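Local coordinates for protein putative tryptophan halogenase (Xanthomonas campestris pv. campestris, PDB 6Y1W) that belongs to the flavin-dependent halogenases and probably uses bound FAD to halogenate an electron-rich aromatic substrate, at residues H122-A127 and Q473-I478; F136-Y139 and L143-A146. All blocks are in the same frame, centred on the assembly; numbering follows the deposited sequence.

Interaction 1 of 2, residues H122-A127 and Q473-I478; sequences HFWLKA and QFLEGI
The phenyl rings of Phe123 and Phe474 meet in a T-shaped (edge-to-face) stack, the edge of Phe474 directed at the face of Phe123. This is helix-helix packing: helix 120-129 against helix 468-486, far apart in sequence. The ring planes stand at 70° with centroids 5.5 Å apart, and the closest corner is CE2 of Phe474, set 3.8 Å from CB and 3.9 Å from CG of Phe123. Seen from Phe474, that CB lies at the ring's edge, close to its plane. One face of the Phe474 ring carries a neighbour from its own helix, Ile478 CD1, which sits 3.7 Å above the plane and is shifted toward the rim. The third ring, the indole of Trp124, is approached obliquely by Leu475, whose CD2 comes to 4.2 Å from CD1 of Trp124.

Across the segments the contact is made by carbon atoms alone. The two short helical segments cross at -118°, with axes 11.0 Å apart, so bulky side chains have to bridge the gap. Phe474 does so with CG anti to its backbone N (chi1 173°), which carries the ring across toward helix 120-129. Most of the touching residues are buried, and the indole NE1 of Trp124 is hydrogen-bonded to the carbonyl O of Arg134, in the loop after its own helix. At the border, Phe474 lies beside a bound MES molecule, probably from the crystallisation liquor, to which His122 NE2 is hydrogen-bonded. The probable flavin and substrate sites lie away from this packing.

The tightest spot lies at Ala127, one turn after Phe123, where CD2 of Leu475 presses against its CB at 3.5 Å.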
loop_
_atom_site.group_PDB
_atom_site.type_symbol
_atom_site.label_atom_id
_atom_site.label_comp_id
_atom_site.label_asym_id
_atom_site.label_seq_id
_atom_site.Cartn_x
_atom_site.Cartn_y
_atom_site.Cartn_z
ATOM N N HIS A 122 -14.474 9.700 -13.105
ATOM C CA HIS A 122 -15.648 10.477 -12.691
ATOM C C HIS A 122 -15.913 11.620 -13.648
ATOM O O HIS A 122 -17.071 11.865 -14.008
ATOM C CB HIS A 122 -15.467 10.976 -11.254
ATOM C CG HIS A 122 -15.417 9.850 -10.279
ATOM N ND1 HIS A 122 -16.551 9.162 -9.908
ATOM C CD2 HIS A 122 -14.372 9.209 -9.700
ATOM C CE1 HIS A 122 -16.216 8.174 -9.101
ATOM N NE2 HIS A 122 -14.898 8.179 -8.959
ATOM N N PHE A 123 -14.854 12.286 -14.124
ATOM C CA PHE A 123 -15.019 13.317 -15.145
ATOM C C PHE A 123 -15.462 12.698 -16.456
ATOM O O PHE A 123 -16.332 13.248 -17.146
ATOM C CB PHE A 123 -13.721 14.105 -15.304
ATOM C CG PHE A 123 -13.307 14.760 -14.025
ATOM C CD1 PHE A 123 -13.844 15.982 -13.655
ATOM C CD2 PHE A 123 -12.463 14.096 -13.136
ATOM C CE1 PHE A 123 -13.520 16.570 -12.439
ATOM C CE2 PHE A 123 -12.122 14.668 -11.925
ATOM C CZ PHE A 123 -12.646 15.901 -11.561
ATOM N N TRP A 124 -14.912 11.531 -16.797
ATOM C CA TRP A 124 -15.342 10.881 -18.037
ATOM C C TRP A 124 -16.812 10.478 -17.975
ATOM O O TRP A 124 -17.543 10.658 -18.956
ATOM C CB TRP A 124 -14.454 9.676 -18.335
ATOM C CG TRP A 124 -14.792 9.036 -19.633
ATOM C CD1 TRP A 124 -14.266 9.353 -20.857
ATOM C CD2 TRP A 124 -15.725 7.973 -19.863
ATOM N NE1 TRP A 124 -14.815 8.549 -21.832
ATOM C CE2 TRP A 124 -15.732 7.714 -21.256
ATOM C CE3 TRP A 124 -16.578 7.235 -19.043
ATOM C CZ2 TRP A 124 -16.533 6.723 -21.838
ATOM C CZ3 TRP A 124 -17.376 6.265 -19.623
ATOM C CH2 TRP A 124 -17.359 6.023 -21.008
ATOM N N LEU A 125 -17.265 9.944 -16.823
ATOM C CA LEU A 125 -18.661 9.536 -16.658
ATOM C C LEU A 125 -19.613 10.728 -16.795
ATOM O O LEU A 125 -20.661 10.628 -17.449
ATOM C CB LEU A 125 -18.839 8.857 -15.294
ATOM C CG LEU A 125 -18.296 7.413 -15.236
ATOM C CD1 LEU A 125 -18.064 6.931 -13.789
ATOM C CD2 LEU A 125 -19.162 6.426 -16.052
ATOM N N LYS A 126 -19.268 11.857 -16.175
ATOM C CA LYS A 126 -20.075 13.059 -16.340
ATOM C C LYS A 126 -20.091 13.457 -17.801
ATOM O O LYS A 126 -21.149 13.778 -18.365
ATOM C CB LYS A 126 -19.507 14.184 -15.478
ATOM C CG LYS A 126 -20.063 15.569 -15.753
ATOM C CD LYS A 126 -21.323 15.828 -15.030
ATOM C CE LYS A 126 -21.708 17.290 -15.199
ATOM N NZ LYS A 126 -23.022 17.381 -14.521
ATOM N N ALA A 127 -18.919 13.411 -18.445
ATOM C CA ALA A 127 -18.853 13.800 -19.848
ATOM C C ALA A 127 -19.690 12.872 -20.704
ATOM O O ALA A 127 -20.327 13.315 -21.661
ATOM C CB ALA A 127 -17.404 13.820 -20.343
ATOM N N GLN A 473 -13.274 20.683 -22.915
ATOM C CA GLN A 473 -11.926 21.212 -23.069
ATOM C C GLN A 473 -10.928 20.380 -22.275
ATOM O O GLN A 473 -9.804 20.138 -22.735
ATOM C CB GLN A 473 -11.888 22.664 -22.597
ATOM C CG GLN A 473 -10.509 23.272 -22.535
ATOM C CD GLN A 473 -10.534 24.669 -21.926
ATOM O OE1 GLN A 473 -10.962 24.855 -20.782
ATOM N NE2 GLN A 473 -10.083 25.659 -22.693
ATOM N N PHE A 474 -11.331 19.942 -21.084
ATOM C CA PHE A 474 -10.498 19.082 -20.257
ATOM C C PHE A 474 -10.206 17.768 -20.980
ATOM O O PHE A 474 -9.048 17.366 -21.118
ATOM C CB PHE A 474 -11.215 18.840 -18.923
ATOM C CG PHE A 474 -10.537 17.822 -18.008
ATOM C CD1 PHE A 474 -9.213 17.991 -17.593
ATOM C CD2 PHE A 474 -11.240 16.717 -17.556
ATOM C CE1 PHE A 474 -8.595 17.042 -16.738
ATOM C CE2 PHE A 474 -10.631 15.779 -16.714
ATOM C CZ PHE A 474 -9.300 15.943 -16.313
ATOM N N LEU A 475 -11.253 17.095 -21.453
ATOM C CA LEU A 475 -11.059 15.809 -22.122
ATOM C C LEU A 475 -10.263 15.970 -23.422
ATOM O O LEU A 475 -9.367 15.166 -23.704
ATOM C CB LEU A 475 -12.415 15.152 -22.377
ATOM C CG LEU A 475 -12.827 14.109 -21.317
ATOM C CD1 LEU A 475 -12.866 14.629 -19.881
ATOM C CD2 LEU A 475 -14.166 13.503 -21.708
ATOM N N GLU A 476 -10.561 17.004 -24.219
ATOM C CA GLU A 476 -9.870 17.163 -25.502
ATOM C C GLU A 476 -8.403 17.533 -25.321
ATOM O O GLU A 476 -7.567 17.137 -26.142
ATOM C CB GLU A 476 -10.575 18.209 -26.373
ATOM C CG GLU A 476 -11.697 17.644 -27.209
ATOM C CD GLU A 476 -11.212 16.583 -28.195
ATOM O OE1 GLU A 476 -10.700 16.963 -29.273
ATOM O OE2 GLU A 476 -11.345 15.371 -27.887
ATOM N N GLY A 477 -8.060 18.290 -24.270
ATOM C CA GLY A 477 -6.656 18.566 -24.008
ATOM C C GLY A 477 -5.880 17.297 -23.713
ATOM O O GLY A 477 -4.769 17.108 -24.214
ATOM N N ILE A 478 -6.472 16.398 -22.917
ATOM C CA ILE A 478 -5.867 15.077 -22.691
ATOM C C ILE A 478 -5.720 14.313 -24.011
ATOM O O ILE A 478 -4.647 13.767 -24.321
ATOM C CB ILE A 478 -6.706 14.283 -21.670
ATOM C CG1 ILE A 478 -6.604 14.912 -20.263
ATOM C CG2 ILE A 478 -6.297 12.804 -21.639
ATOM C CD1 ILE A 478 -7.704 14.431 -19.348
#

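Interaction 2 of 2, residues F136-Y139 and L143-A146; sequences FGDY and LRAA
Leu143 lays its forked end against the backbone of Gly137, and this is the tight half of the contact. CD2 of Leu143 comes to 3.4 Å from the carbonyl O of Gly137, while CD1 touches CA of the same glycine at 3.6 Å. With no side chain on that CA, both methyls rest directly on the main chain. The reach comes from Leu143 holding CG anti to the backbone N (chi1 -171°), which turns the branch back toward the loop. Residues 136-138 form a short 3-10 turn, closed by the bond from Tyr139 N to Phe136 O (3.3 Å), and Gly137 sits in the middle of it.

The other half, one residue further along in each segment, is looser and partly exposed. Arg144 folds back on itself, bent at chi2 and chi3 (-72° and -66°), so that its aliphatic stem passes beside Asp138 with CD 4.3 Å from CA of that residue. The opposite charges stay apart, Asp138 OD1 and Arg144 NE at 5.1 Å, a separation at which their attraction is probably only modest. Each has a closer partner, Asp138 OD2 in a salt bridge with Arg134 NE, and Arg144 bridging through NH1 to Glu148 and through NE to Glu483.

The whole is a short turn packed onto the first part of the helix that follows it, 141-148. Leu143 also leans on Ile105 and Ser107 of strand 102-107, at the edge of its sheet within this chain, whereas Arg144 turns to Val482 and Leu486 of helix 468-486, so the contact fits between that strand and that late helix.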
loop_
_atom_site.group_PDB
_atom_site.type_symbol
_atom_site.label_atom_id
_atom_site.label_comp_id
_atom_site.label_asym_id
_atom_site.label_seq_id
_atom_site.Cartn_x
_atom_site.Cartn_y
_atom_site.Cartn_z
ATOM N N PHE A 136 -13.549 5.659 -23.719
ATOM C CA PHE A 136 -12.622 5.745 -22.597
ATOM C C PHE A 136 -11.186 5.475 -23.023
ATOM O O PHE A 136 -10.255 6.101 -22.508
ATOM C CB PHE A 136 -13.037 4.736 -21.514
ATOM C CG PHE A 136 -12.367 4.957 -20.174
ATOM C CD1 PHE A 136 -12.563 6.135 -19.486
ATOM C CD2 PHE A 136 -11.581 3.960 -19.589
ATOM C CE1 PHE A 136 -11.977 6.359 -18.248
ATOM C CE2 PHE A 136 -10.981 4.170 -18.353
ATOM C CZ PHE A 136 -11.167 5.368 -17.678
ATOM N N GLY A 137 -10.987 4.549 -23.974
ATOM C CA GLY A 137 -9.623 4.200 -24.377
ATOM C C GLY A 137 -8.874 5.321 -25.075
ATOM O O GLY A 137 -7.640 5.335 -25.060
ATOM N N ASP A 138 -9.594 6.288 -25.671
ATOM C CA ASP A 138 -8.945 7.398 -26.363
ATOM C C ASP A 138 -8.116 8.284 -25.449
ATOM O O ASP A 138 -7.337 9.103 -25.948
ATOM C CB ASP A 138 -9.979 8.308 -27.058
ATOM C CG ASP A 138 -10.586 7.649 -28.298
ATOM O OD1 ASP A 138 -10.207 6.506 -28.601
ATOM O OD2 ASP A 138 -11.471 8.241 -28.959
ATOM N N TYR A 139 -8.245 8.142 -24.136
ATOM C CA TYR A 139 -7.549 8.999 -23.189
ATOM C C TYR A 139 -6.347 8.315 -22.536
ATOM O O TYR A 139 -5.824 8.835 -21.557
ATOM C CB TYR A 139 -8.553 9.507 -22.136
ATOM C CG TYR A 139 -9.739 10.174 -22.816
ATOM C CD1 TYR A 139 -9.636 11.498 -23.275
ATOM C CD2 TYR A 139 -10.946 9.497 -22.990
ATOM C CE1 TYR A 139 -10.718 12.102 -23.926
ATOM C CE2 TYR A 139 -12.030 10.115 -23.649
ATOM C CZ TYR A 139 -11.894 11.419 -24.090
ATOM O OH TYR A 139 -12.931 12.051 -24.761
ATOM N N LEU A 143 -2.911 2.379 -24.412
ATOM C CA LEU A 143 -4.012 1.767 -25.142
ATOM C C LEU A 143 -3.961 2.164 -26.613
ATOM O O LEU A 143 -4.098 1.309 -27.502
ATOM C CB LEU A 143 -5.364 2.169 -24.524
ATOM C CG LEU A 143 -6.575 1.396 -25.081
ATOM C CD1 LEU A 143 -7.632 1.179 -23.950
ATOM C CD2 LEU A 143 -7.209 2.147 -26.262
ATOM N N ARG A 144 -3.739 3.453 -26.885
ATOM C CA ARG A 144 -3.636 3.875 -28.275
ATOM C C ARG A 144 -2.428 3.227 -28.960
ATOM O O ARG A 144 -2.485 2.915 -30.155
ATOM C CB ARG A 144 -3.549 5.393 -28.351
ATOM C CG ARG A 144 -4.876 6.088 -27.999
ATOM C CD ARG A 144 -5.918 5.902 -29.095
ATOM N NE ARG A 144 -5.438 6.609 -30.300
ATOM C CZ ARG A 144 -5.377 6.099 -31.529
ATOM N NH1 ARG A 144 -5.783 4.861 -31.784
ATOM N NH2 ARG A 144 -4.909 6.854 -32.540
ATOM N N ALA A 145 -1.336 2.998 -28.217
ATOM C CA ALA A 145 -0.192 2.311 -28.812
ATOM C C ALA A 145 -0.526 0.858 -29.140
ATOM O O ALA A 145 0.030 0.274 -30.088
ATOM C CB ALA A 145 1.010 2.389 -27.870
ATOM N N ALA A 146 -1.426 0.256 -28.367
ATOM C CA ALA A 146 -1.908 -1.075 -28.722
ATOM C C ALA A 146 -2.705 -1.022 -30.009
ATOM O O ALA A 146 -2.537 -1.875 -30.879
ATOM C CB ALA A 146 -2.766 -1.657 -27.580
#

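Interactions 1 and 2 have centres 14 Å apart and lie on the same side of the chain's centre. Along the chain, interaction 2 is nested within the long loop that interaction 1 closes: helix 120-129 comes first, then the 136-139 turn, helix 141-148 and, much later, helix 468-486. That last helix serves both, receiving 122-127 at one point and the side chain of Arg144 further along. The two contacts meet directly through Tyr139, whose CE2 is 3.7 Å from Trp124 CD1, and through the edge-to-face rings of Trp124 and Phe136. Together they tie a late helix to two earlier ones, interaction 1 lying farther out from the chain's centre.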